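Local coordinates for TPR repeat-containing protein YrrB (Bacillus subtilis, PDB 2Q7F), which is a tetratricopeptide-repeat protein that could mediate complex formation among RNA sulfuration components, RNA processing components and aminoacyl-tRNA synthetases, at residues D158-A161 with R162-G166. Sequence-based numbering, arbitrary orientation.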
loop_
_atom_site.group_PDB
_atom_site.type_symbol
_atom_site.label_atom_id
_atom_site.label_comp_id
_atom_site.label_asym_id
_atom_site.label_seq_id
_atom_site.Cartn_x
_atom_site.Cartn_y
_atom_site.Cartn_z
ATOM N N ASP A 158 -4.629 11.003 -2.907
ATOM C CA ASP A 158 -3.746 9.858 -3.119
ATOM C C ASP A 158 -4.278 8.936 -4.218
ATOM O O ASP A 158 -4.963 7.953 -3.940
ATOM C CB ASP A 158 -3.572 9.084 -1.804
ATOM C CG ASP A 158 -2.536 7.963 -1.900
ATOM O OD1 ASP A 158 -2.257 7.456 -3.015
ATOM O OD2 ASP A 158 -2.007 7.575 -0.835
ATOM N N THR A 159 -3.941 9.259 -5.463
ATOM C CA THR A 159 -4.349 8.477 -6.638
ATOM C C THR A 159 -4.070 6.976 -6.496
ATOM O O THR A 159 -4.934 6.139 -6.797
ATOM C CB THR A 159 -3.658 9.017 -7.909
ATOM O OG1 THR A 159 -4.162 10.326 -8.190
ATOM C CG2 THR A 159 -3.917 8.126 -9.111
ATOM N N GLU A 160 -2.864 6.662 -6.025
ATOM C CA GLU A 160 -2.388 5.290 -5.893
ATOM C C GLU A 160 -3.280 4.457 -4.971
ATOM O O GLU A 160 -3.684 3.340 -5.325
ATOM C CB GLU A 160 -0.941 5.285 -5.385
ATOM C CG GLU A 160 -0.024 4.334 -6.134
ATOM C CD GLU A 160 -0.633 2.953 -6.302
ATOM O OE1 GLU A 160 -0.980 2.586 -7.455
ATOM O OE2 GLU A 160 -0.784 2.243 -5.277
ATOM N N ALA A 161 -3.588 5.009 -3.798
ATOM C CA ALA A 161 -4.502 4.373 -2.855
ATOM C C ALA A 161 -5.849 4.151 -3.505
ATOM O O ALA A 161 -6.416 3.065 -3.425
ATOM C CB ALA A 161 -4.661 5.221 -1.605
ATOM N N ARG A 162 -6.350 5.183 -4.172
ATOM C CA ARG A 162 -7.679 5.133 -4.754
ATOM C C ARG A 162 -7.800 4.071 -5.847
ATOM O O ARG A 162 -8.839 3.422 -5.973
ATOM C CB ARG A 162 -8.081 6.505 -5.272
ATOM C CG ARG A 162 -9.559 6.628 -5.500
ATOM C CD ARG A 162 -9.903 7.943 -6.137
ATOM N NE ARG A 162 -9.751 9.034 -5.182
ATOM C CZ ARG A 162 -10.731 9.515 -4.425
ATOM N NH1 ARG A 162 -11.963 9.020 -4.503
ATOM N NH2 ARG A 162 -10.468 10.500 -3.586
ATOM N N PHE A 163 -6.737 3.888 -6.626
ATOM C CA PHE A 163 -6.722 2.839 -7.634
ATOM C C PHE A 163 -6.732 1.441 -7.001
ATOM O O PHE A 163 -7.364 0.518 -7.529
ATOM C CB PHE A 163 -5.526 3.000 -8.578
ATOM C CG PHE A 163 -5.354 1.852 -9.537
ATOM C CD1 PHE A 163 -6.317 1.581 -10.503
ATOM C CD2 PHE A 163 -4.236 1.035 -9.465
ATOM C CE1 PHE A 163 -6.161 0.507 -11.374
ATOM C CE2 PHE A 163 -4.076 -0.040 -10.338
ATOM C CZ PHE A 163 -5.037 -0.304 -11.291
ATOM N N GLN A 164 -6.044 1.291 -5.871
ATOM C CA GLN A 164 -5.997 0.005 -5.169
ATOM C C GLN A 164 -7.326 -0.329 -4.490
ATOM O O GLN A 164 -7.732 -1.494 -4.430
ATOM C CB GLN A 164 -4.875 0.000 -4.136
ATOM C CG GLN A 164 -3.493 0.056 -4.733
ATOM C CD GLN A 164 -3.043 -1.284 -5.274
ATOM O OE1 GLN A 164 -2.342 -1.349 -6.285
ATOM N NE2 GLN A 164 -3.440 -2.362 -4.604
ATOM N N PHE A 165 -7.990 0.700 -3.970
ATOM C CA PHE A 165 -9.321 0.546 -3.387
ATOM C C PHE A 165 -10.311 0.100 -4.471
ATOM O O PHE A 165 -11.077 -0.852 -4.278
ATOM C CB PHE A 165 -9.755 1.856 -2.716
ATOM C CG PHE A 165 -11.046 1.763 -1.944
ATOM C CD1 PHE A 165 -11.365 0.625 -1.208
ATOM C CD2 PHE A 165 -11.928 2.840 -1.926
ATOM C CE1 PHE A 165 -12.564 0.547 -0.485
ATOM C CE2 PHE A 165 -13.132 2.776 -1.206
ATOM C CZ PHE A 165 -13.450 1.628 -0.483
ATOM N N GLY A 166 -10.260 0.771 -5.619
ATOM C CA GLY A 166 -11.080 0.405 -6.768
ATOM C C GLY A 166 -11.020 -1.081 -7.075
ATOM O O GLY A 166 -12.061 -1.753 -7.123
#
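Arg162 N donates to Asp158 O (3.1 Å), closing the first turn of helix 159-172, which runs through the start of the fifth TPR repeat. The same i to i+4 pattern continues through Phe163 N to Thr159 O (2.9 Å), Gln164 N to Glu160 O and Phe165 N to Ala161 O. Asp158 is the N-cap: its OD1 accepts from Ala161 N at 2.9 Å in a nearly straight bond (174°), met from above the carboxylate plane, and so satisfies an amide of the opening turn.

Beyond the backbone, Glu160 and Gln164 run side by side in the same direction, their carboxylate and amide planes turned 50° apart. With CG beside its own backbone N (chi1 -67°), Gln164 lays this methylene 3.3 Å from Glu160 O and 3.5 Å from Glu160 OE2, which also hydrogen-bonds Tyr129 OH of helix 125-137. Replacing Gln164 by alanine removes this methylene and is likely to open a gap beside Glu160 OE2. On other faces, Phe165 packs against helix 141-154, and Arg162 hydrogen-bonds Gln181 OE1 through NH1 and forms a salt bridge with Glu156 OE1 through NH2. The other carboxylate oxygen, Glu160 OE1, approaches the edge of the Phe163 ring, 4.1 Å from Phe163 CD2.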